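PDB 5HX0: sialidase domain-containing protein from Dyadobacter fermentans, which is of unknown function but carries a BNR repeat-like, sialidase-type beta-propeller domain, consistent with a role in carbohydrate recognition or processing. Local coordinates for residues E305-L317 against L326-R340. Numbering follows the deposited sequence.
Sequences EKMGFQGHPMHAL and LSYGYRHKPLGIRAR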
loop_
_atom_site.group_PDB
_atom_site.type_symbol
_atom_site.label_atom_id
_atom_site.label_comp_id
_atom_site.label_asym_id
_atom_site.label_seq_id
_atom_site.Cartn_x
_atom_site.Cartn_y
_atom_site.Cartn_z
ATOM N N GLU A 305 23.067 9.975 -31.047
ATOM C CA GLU A 305 22.684 10.947 -32.078
ATOM C C GLU A 305 21.363 11.613 -31.722
ATOM O O GLU A 305 20.470 10.979 -31.156
ATOM C CB GLU A 305 22.465 10.308 -33.458
ATOM C CG GLU A 305 23.591 9.511 -34.049
ATOM C CD GLU A 305 23.159 8.832 -35.354
ATOM O OE1 GLU A 305 22.328 9.420 -36.086
ATOM O OE2 GLU A 305 23.632 7.709 -35.639
ATOM N N LYS A 306 21.206 12.869 -32.138
ATOM C CA LYS A 306 19.873 13.475 -32.136
ATOM C C LYS A 306 19.014 12.840 -33.226
ATOM O O LYS A 306 19.459 12.685 -34.373
ATOM C CB LYS A 306 19.957 14.984 -32.370
ATOM C CG LYS A 306 20.785 15.745 -31.359
ATOM C CD LYS A 306 20.844 17.204 -31.734
ATOM C CE LYS A 306 22.254 17.724 -31.559
ATOM N NZ LYS A 306 22.351 19.135 -31.966
HETATM N N MSE A 307 17.781 12.496 -32.886
HETATM C CA MSE A 307 16.871 11.968 -33.901
HETATM C C MSE A 307 16.265 13.059 -34.772
HETATM O O MSE A 307 15.770 12.777 -35.868
HETATM C CB MSE A 307 15.774 11.129 -33.246
HETATM C CG MSE A 307 16.325 9.780 -32.834
HETATM SE SE MSE A 307 14.919 8.474 -32.500
HETATM C CE MSE A 307 14.404 9.220 -30.800
ATOM N N GLY A 308 16.325 14.303 -34.305
ATOM C CA GLY A 308 15.831 15.436 -35.066
ATOM C C GLY A 308 14.466 15.950 -34.666
ATOM O O GLY A 308 13.860 16.693 -35.441
ATOM N N PHE A 309 13.957 15.581 -33.493
ATOM C CA PHE A 309 12.667 16.092 -33.043
ATOM C C PHE A 309 12.652 16.167 -31.522
ATOM O O PHE A 309 13.501 15.578 -30.847
ATOM C CB PHE A 309 11.509 15.228 -33.552
ATOM C CG PHE A 309 11.520 13.796 -33.034
ATOM C CD1 PHE A 309 12.174 12.790 -33.737
ATOM C CD2 PHE A 309 10.835 13.457 -31.873
ATOM C CE1 PHE A 309 12.164 11.472 -33.269
ATOM C CE2 PHE A 309 10.808 12.136 -31.395
ATOM C CZ PHE A 309 11.477 11.146 -32.088
ATOM N N GLN A 310 11.676 16.914 -30.994
ATOM C CA GLN A 310 11.433 17.022 -29.560
ATOM C C GLN A 310 10.364 16.029 -29.121
ATOM O O GLN A 310 9.347 15.844 -29.801
ATOM C CB GLN A 310 10.962 18.427 -29.172
ATOM C CG GLN A 310 11.935 19.554 -29.404
ATOM C CD GLN A 310 11.351 20.898 -28.976
ATOM O OE1 GLN A 310 10.331 21.337 -29.505
ATOM N NE2 GLN A 310 11.981 21.539 -27.995
ATOM N N GLY A 311 10.591 15.419 -27.974
ATOM C CA GLY A 311 9.616 14.550 -27.341
ATOM C C GLY A 311 10.282 13.668 -26.311
ATOM O O GLY A 311 11.491 13.411 -26.356
ATOM N N HIS A 312 9.470 13.190 -25.371
ATOM C CA HIS A 312 9.924 12.300 -24.314
ATOM C C HIS A 312 8.734 11.827 -23.474
ATOM O O HIS A 312 7.682 12.440 -23.479
ATOM C CB HIS A 312 10.935 12.999 -23.387
ATOM C CG HIS A 312 10.310 13.985 -22.452
ATOM N ND1 HIS A 312 10.425 15.348 -22.629
ATOM C CD2 HIS A 312 9.579 13.813 -21.322
ATOM C CE1 HIS A 312 9.792 15.974 -21.651
ATOM N NE2 HIS A 312 9.268 15.067 -20.844
ATOM N N PRO A 313 8.898 10.710 -22.757
ATOM C CA PRO A 313 9.934 9.727 -23.031
ATOM C C PRO A 313 9.469 8.909 -24.241
ATOM O O PRO A 313 8.359 9.143 -24.725
ATOM C CB PRO A 313 9.970 8.886 -21.750
ATOM C CG PRO A 313 8.516 8.891 -21.296
ATOM C CD PRO A 313 7.958 10.263 -21.717
HETATM N N MSE A 314 10.277 7.966 -24.697
HETATM C CA MSE A 314 9.978 7.196 -25.898
HETATM C C MSE A 314 9.625 5.749 -25.549
HETATM O O MSE A 314 10.127 5.217 -24.555
HETATM C CB MSE A 314 11.176 7.218 -26.874
HETATM C CG MSE A 314 11.094 8.312 -27.980
HETATM SE SE MSE A 314 11.184 10.099 -27.252
HETATM C CE MSE A 314 12.890 10.073 -26.300
ATOM N N HIS A 315 8.759 5.139 -26.367
ATOM C CA HIS A 315 8.421 3.723 -26.280
ATOM C C HIS A 315 8.404 3.142 -27.689
ATOM O O HIS A 315 7.875 3.775 -28.604
ATOM C CB HIS A 315 7.027 3.486 -25.624
ATOM C CG HIS A 315 6.649 2.040 -25.572
ATOM N ND1 HIS A 315 5.851 1.441 -26.527
ATOM C CD2 HIS A 315 7.033 1.049 -24.732
ATOM C CE1 HIS A 315 5.734 0.151 -26.255
ATOM N NE2 HIS A 315 6.462 -0.117 -25.186
ATOM N N ALA A 316 8.965 1.947 -27.872
ATOM C CA ALA A 316 9.011 1.315 -29.192
ATOM C C ALA A 316 8.269 -0.011 -29.166
ATOM O O ALA A 316 8.483 -0.827 -28.263
ATOM C CB ALA A 316 10.448 1.083 -29.662
ATOM N N LEU A 317 7.423 -0.228 -30.177
ATOM C CA LEU A 317 6.648 -1.454 -30.344
ATOM C C LEU A 317 6.869 -2.006 -31.747
ATOM O O LEU A 317 6.694 -1.279 -32.729
ATOM C CB LEU A 317 5.153 -1.170 -30.139
ATOM C CG LEU A 317 4.214 -2.334 -30.487
ATOM C CD1 LEU A 317 4.382 -3.455 -29.477
ATOM C CD2 LEU A 317 2.749 -1.861 -30.533
ATOM N N LEU A 326 7.136 4.182 -32.709
ATOM C CA LEU A 326 7.834 4.941 -31.671
ATOM C C LEU A 326 6.878 6.009 -31.168
ATOM O O LEU A 326 6.559 6.936 -31.906
ATOM C CB LEU A 326 9.108 5.578 -32.238
ATOM C CG LEU A 326 10.042 6.283 -31.252
ATOM C CD1 LEU A 326 10.722 5.276 -30.334
ATOM C CD2 LEU A 326 11.079 7.094 -32.026
ATOM N N SER A 327 6.405 5.886 -29.928
ATOM C CA SER A 327 5.498 6.894 -29.396
ATOM C C SER A 327 6.191 7.697 -28.301
ATOM O O SER A 327 7.093 7.198 -27.617
ATOM C CB SER A 327 4.214 6.255 -28.858
ATOM O OG SER A 327 4.507 5.289 -27.879
ATOM N N TYR A 328 5.759 8.946 -28.137
ATOM C CA TYR A 328 6.381 9.845 -27.169
ATOM C C TYR A 328 5.422 10.946 -26.750
ATOM O O TYR A 328 4.493 11.301 -27.476
ATOM C CB TYR A 328 7.659 10.484 -27.721
ATOM C CG TYR A 328 7.558 10.928 -29.164
ATOM C CD1 TYR A 328 7.789 10.026 -30.196
ATOM C CD2 TYR A 328 7.282 12.246 -29.490
ATOM C CE1 TYR A 328 7.716 10.412 -31.521
ATOM C CE2 TYR A 328 7.204 12.651 -30.842
ATOM C CZ TYR A 328 7.429 11.722 -31.838
ATOM O OH TYR A 328 7.369 12.068 -33.178
ATOM N N GLY A 329 5.679 11.497 -25.560
ATOM C CA GLY A 329 4.951 12.665 -25.122
ATOM C C GLY A 329 5.477 13.923 -25.788
ATOM O O GLY A 329 6.653 14.027 -26.152
ATOM N N TYR A 330 4.588 14.892 -25.964
ATOM C CA TYR A 330 4.944 16.171 -26.579
ATOM C C TYR A 330 4.550 17.276 -25.607
ATOM O O TYR A 330 3.425 17.781 -25.629
ATOM C CB TYR A 330 4.267 16.355 -27.930
ATOM C CG TYR A 330 4.848 17.496 -28.729
ATOM C CD1 TYR A 330 6.104 17.395 -29.307
ATOM C CD2 TYR A 330 4.138 18.679 -28.905
ATOM C CE1 TYR A 330 6.638 18.449 -30.072
ATOM C CE2 TYR A 330 4.661 19.725 -29.653
ATOM C CZ TYR A 330 5.906 19.602 -30.233
ATOM O OH TYR A 330 6.415 20.646 -30.976
ATOM N N ARG A 331 5.498 17.672 -24.770
ATOM C CA ARG A 331 5.234 18.648 -23.717
ATOM C C ARG A 331 5.607 20.045 -24.183
ATOM O O ARG A 331 6.346 20.772 -23.533
ATOM C CB ARG A 331 5.970 18.255 -22.439
ATOM C CG ARG A 331 5.291 17.058 -21.712
ATOM C CD ARG A 331 6.251 16.353 -20.751
ATOM N NE ARG A 331 5.557 15.502 -19.786
ATOM C CZ ARG A 331 6.124 14.952 -18.707
ATOM N NH1 ARG A 331 5.386 14.215 -17.880
ATOM N NH2 ARG A 331 7.420 15.125 -18.447
ATOM N N HIS A 332 5.118 20.387 -25.374
ATOM C CA HIS A 332 5.217 21.728 -25.945
ATOM C C HIS A 332 3.864 22.052 -26.555
ATOM O O HIS A 332 3.024 21.171 -26.721
ATOM C CB HIS A 332 6.330 21.803 -26.992
ATOM C CG HIS A 332 7.605 21.174 -26.534
ATOM N ND1 HIS A 332 8.544 21.857 -25.795
ATOM C CD2 HIS A 332 8.065 19.906 -26.648
ATOM C CE1 HIS A 332 9.550 21.049 -25.510
ATOM N NE2 HIS A 332 9.280 19.855 -26.008
ATOM N N LYS A 333 3.634 23.321 -26.881
ATOM C CA LYS A 333 2.376 23.685 -27.541
ATOM C C LYS A 333 2.323 23.114 -28.948
ATOM O O LYS A 333 3.285 23.226 -29.706
ATOM C CB LYS A 333 2.193 25.213 -27.602
ATOM C CG LYS A 333 2.250 25.918 -26.253
ATOM C CD LYS A 333 1.428 25.193 -25.179
ATOM C CE LYS A 333 0.158 25.960 -24.779
ATOM N NZ LYS A 333 -0.728 25.156 -23.855
ATOM N N PRO A 334 1.204 22.488 -29.309
ATOM C CA PRO A 334 0.050 22.155 -28.473
ATOM C C PRO A 334 0.295 20.849 -27.712
ATOM O O PRO A 334 0.704 19.862 -28.334
ATOM C CB PRO A 334 -1.076 21.997 -29.489
ATOM C CG PRO A 334 -0.395 21.511 -30.714
ATOM C CD PRO A 334 1.032 22.020 -30.692
ATOM N N LEU A 335 0.042 20.853 -26.409
ATOM C CA LEU A 335 0.434 19.742 -25.541
ATOM C C LEU A 335 -0.275 18.451 -25.913
ATOM O O LEU A 335 -1.494 18.435 -26.081
ATOM C CB LEU A 335 0.105 20.084 -24.099
ATOM C CG LEU A 335 0.805 21.302 -23.509
ATOM C CD1 LEU A 335 0.120 21.691 -22.214
ATOM C CD2 LEU A 335 2.261 20.952 -23.261
ATOM N N GLY A 336 0.483 17.356 -26.003
ATOM C CA GLY A 336 -0.154 16.061 -26.208
ATOM C C GLY A 336 0.787 14.896 -26.456
ATOM O O GLY A 336 1.822 14.757 -25.790
ATOM N N ILE A 337 0.428 14.058 -27.431
ATOM C CA ILE A 337 1.037 12.749 -27.646
ATOM C C ILE A 337 1.300 12.618 -29.130
ATOM O O ILE A 337 0.421 12.930 -29.936
ATOM C CB ILE A 337 0.122 11.585 -27.194
ATOM C CG1 ILE A 337 -0.469 11.798 -25.781
ATOM C CG2 ILE A 337 0.836 10.218 -27.368
ATOM C CD1 ILE A 337 0.538 11.787 -24.617
ATOM N N ARG A 338 2.480 12.112 -29.496
ATOM C CA ARG A 338 2.840 11.941 -30.904
ATOM C C ARG A 338 3.555 10.605 -31.111
ATOM O O ARG A 338 3.904 9.900 -30.159
ATOM C CB ARG A 338 3.708 13.123 -31.381
ATOM C CG ARG A 338 2.972 14.465 -31.233
ATOM C CD ARG A 338 3.772 15.669 -31.695
ATOM N NE ARG A 338 2.934 16.863 -31.549
ATOM C CZ ARG A 338 2.991 17.923 -32.347
ATOM N NH1 ARG A 338 3.853 17.957 -33.358
ATOM N NH2 ARG A 338 2.178 18.947 -32.134
ATOM N N ALA A 339 3.791 10.265 -32.379
ATOM C CA ALA A 339 4.461 9.018 -32.709
ATOM C C ALA A 339 4.973 9.081 -34.141
ATOM O O ALA A 339 4.576 9.946 -34.925
ATOM C CB ALA A 339 3.519 7.815 -32.533
ATOM N N ARG A 340 5.866 8.143 -34.472
ATOM C CA ARG A 340 6.246 7.936 -35.862
ATOM C C ARG A 340 6.578 6.463 -36.058
ATOM O O ARG A 340 6.949 5.769 -35.115
ATOM C CB ARG A 340 7.422 8.844 -36.274
ATOM C CG ARG A 340 8.633 8.825 -35.356
ATOM C CD ARG A 340 9.639 9.951 -35.730
ATOM N NE ARG A 340 9.163 11.286 -35.359
ATOM C CZ ARG A 340 9.609 12.420 -35.895
ATOM N NH1 ARG A 340 10.551 12.391 -36.840
ATOM N NH2 ARG A 340 9.111 13.587 -35.503
HETATM O O HOH W 1 9.016 20.597 -31.742
HETATM O O HOH W 2 5.037 2.733 -29.044
#
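F309 (chi1 63°) and R340 (chi1 51°) both place CG between the backbone N and the carbonyl carbon, and a further bend of R340 at chi3 lays its guanidinium flat over the F309 ring. The planes lie 14° apart, with R340 CZ 3.4 Å from F309 CD1, a stacked cation-pi pair. F309 and Y328 extend toward each other from opposite directions, rings oblique, with Y328 CZ 3.4 Å from F309 CE2 and Y328 OH over the same F309 face as the guanidinium. R340 NE donates a nearly straight bond of 2.9 Å to Y328 OH in the guanidinium plane; E354 takes both Y328 OH and R340 NH2, and F349 O takes NH1, together fixing the guanidinium's rotation. L326 CD2 meets the F309 edge and the selenium of M307, while M314 SE, in an oblique Met-aromatic contact, lies 3.6 Å from Y328 CB. Farther along, the Q310 amide stacks on the H332 ring, with NE2 bonded to G286 O and OE1 sharing a water with Y330 OH. R331, bonded through NE to L366 O, gives H312 NE2 a weak bond of 3.0 Å from NH2 at the imidazole edge. Antiparallel pairing of H315 with S327 joins the inner hairpin strands of one propeller blade; residues 305-307 belong to the preceding blade. A largely buried aromatic-cation cluster thus holds the connection, where E354 probably offsets the charge of R340 and D287, binding H312 ND1 and H332 NE2, fixes how both imidazoles are turned.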